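Local coordinates for protein mRNA export factor (Human herpesvirus 1, PDB 4YXP) that regulates viral gene expression, inhibits host splicing and mediates nuclear export of intronless viral mRNAs, working as a homodimer, at the interface of chains A and B. Residues are numbered along the deposited sequence; one frame, centred on the assembly and turned at random. Chains: chain A/B, mRNA export factor.

The interface of chains A and B. Residues chain A 187-188, 230, 233-234; chain B 16, 19.
B:Leu16 and B:Ile19, on either side of the interruption between two short helices of chain B (10-17 and 19-22), face the start of A helix 188-205 and the first turn of A helix 230-241, with B:Leu16 CA 6.4 Å from A:Ile188 CA and B:Ile19 CA 6.2 Å from A:Gly234 CA. This is a small apolar patch, crossed by no hydrogen bond or salt bridge, of the intertwined homodimer formed by the folded C-terminal part of ICP27, a herpesvirus transcriptional regulator: an N-terminal helical segment of one subunit lies against the helical body of the other. By the two-fold symmetry of the dimer the same packing recurs with the chains exchanged.

B:Ile19 does most of the touching and has 59 Å² of its surface hidden by chain A. Its CG1 stands anti to the carbonyl carbon (chi1 -74°), and the extended chi2 of 178° carries CD1 in between A:Ile188 and the start of helix 230-241. There this methyl comes end-on against the side of the A:Ile188 ethyl arm, 3.7 Å from its CD1 and also near CG1, the two side chains crossing at about a right angle. The same methyl rests on the bare backbone of A:Gly234, whose CA is 3.9 Å from B:Ile19 CD1; with no side chain on that residue, the methyl packs directly against the helix. The other branch, CG2, turns to A:Ala233 and lies 3.9 Å from its CB. A:Ala230, one turn before A:Gly234, flanks the CD1 methyl, its carbonyl O 4.1 Å from B:Ile19 CD1.

B:Leu16 works beside it at the start of A helix 188-205. Its CD2 branch reaches A:Ile188 CA at 4.0 Å and also lies next to the carbonyl of A:Asp187. In A:Ile188, CG1 anti to the backbone N (chi1 -177°) lays the ethyl arm across the ends of B:Leu16 and B:Ile19, its CD1 4.1 Å from B:Leu16 CD2.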
ATOM      1  N   ASP A 187       8.500 -19.218  -9.665  1.00 27.93           N
ATOM      2  CA  ASP A 187       7.946 -19.566  -8.359  1.00 29.53           C
ATOM      3  C   ASP A 187       6.609 -18.857  -8.163  1.00 27.24           C
ATOM      4  O   ASP A 187       6.118 -18.191  -9.071  1.00 25.71           O
ATOM      5  CB  ASP A 187       8.910 -19.186  -7.237  1.00 32.71           C
ATOM      6  CG  ASP A 187       8.799 -17.729  -6.849  1.00 34.30           C
ATOM      7  OD1 ASP A 187       8.961 -16.864  -7.734  1.00 34.45           O
ATOM      8  OD2 ASP A 187       8.525 -17.451  -5.664  1.00 36.30           O
ATOM      9  N   ILE A 188       6.028 -18.986  -6.974  1.00 26.64           N
ATOM     10  CA  ILE A 188       4.709 -18.421  -6.720  1.00 27.87           C
ATOM     11  C   ILE A 188       4.764 -16.895  -6.673  1.00 26.16           C
ATOM     12  O   ILE A 188       3.875 -16.225  -7.200  1.00 23.53           O
ATOM     13  CB  ILE A 188       4.092 -18.993  -5.420  1.00 31.42           C
ATOM     14  CG1 ILE A 188       2.679 -18.443  -5.198  1.00 31.35           C
ATOM     15  CG2 ILE A 188       4.969 -18.684  -4.208  1.00 33.32           C
ATOM     16  CD1 ILE A 188       1.684 -18.803  -6.295  1.00 31.01           C
ATOM     17  N   ALA A 230      -4.575 -20.246  -4.733  1.00 28.16           N
ATOM     18  CA  ALA A 230      -3.136 -20.483  -4.834  1.00 28.85           C
ATOM     19  C   ALA A 230      -2.298 -19.267  -4.428  1.00 27.05           C
ATOM     20  O   ALA A 230      -1.223 -19.423  -3.849  1.00 27.49           O
ATOM     21  CB  ALA A 230      -2.781 -20.911  -6.250  1.00 30.28           C
ATOM     22  N   ALA A 233      -2.626 -19.312  -0.425  1.00 26.35           N
ATOM     23  CA  ALA A 233      -1.914 -20.464   0.123  1.00 27.54           C
ATOM     24  C   ALA A 233      -0.413 -20.360  -0.148  1.00 27.25           C
ATOM     25  O   ALA A 233       0.410 -20.578   0.745  1.00 26.64           O
ATOM     26  CB  ALA A 233      -2.466 -21.756  -0.456  1.00 28.54           C
ATOM     27  N   GLY A 234      -0.067 -20.014  -1.383  1.00 26.94           N
ATOM     28  CA  GLY A 234       1.319 -19.998  -1.811  1.00 26.94           C
ATOM     29  C   GLY A 234       2.185 -18.946  -1.142  1.00 26.98           C
ATOM     30  O   GLY A 234       3.322 -19.221  -0.758  1.00 27.73           O
TER
ATOM     31  N   LEU B  16       3.836 -24.823  -9.170  1.00 35.85           N
ATOM     32  CA  LEU B  16       2.596 -24.108  -8.894  1.00 36.33           C
ATOM     33  C   LEU B  16       1.451 -25.048  -8.511  1.00 42.36           C
ATOM     34  O   LEU B  16       0.695 -24.761  -7.583  1.00 42.24           O
ATOM     35  CB  LEU B  16       2.191 -23.261 -10.106  1.00 33.57           C
ATOM     36  CG  LEU B  16       3.136 -22.109 -10.461  1.00 30.62           C
ATOM     37  CD1 LEU B  16       2.691 -21.432 -11.750  1.00 30.49           C
ATOM     38  CD2 LEU B  16       3.224 -21.089  -9.336  1.00 28.84           C
ATOM     39  N   ILE B  19       1.244 -26.734  -4.854  1.00 42.95           N
ATOM     40  CA  ILE B  19       0.824 -25.922  -3.714  1.00 41.99           C
ATOM     41  C   ILE B  19      -0.355 -26.579  -3.004  1.00 43.54           C
ATOM     42  O   ILE B  19      -0.473 -26.506  -1.778  1.00 41.75           O
ATOM     43  CB  ILE B  19       0.473 -24.484  -4.158  1.00 41.25           C
ATOM     44  CG1 ILE B  19       1.757 -23.705  -4.467  1.00 40.98           C
ATOM     45  CG2 ILE B  19      -0.361 -23.760  -3.087  1.00 40.73           C
ATOM     46  CD1 ILE B  19       1.530 -22.288  -4.972  1.00 40.06           C
TER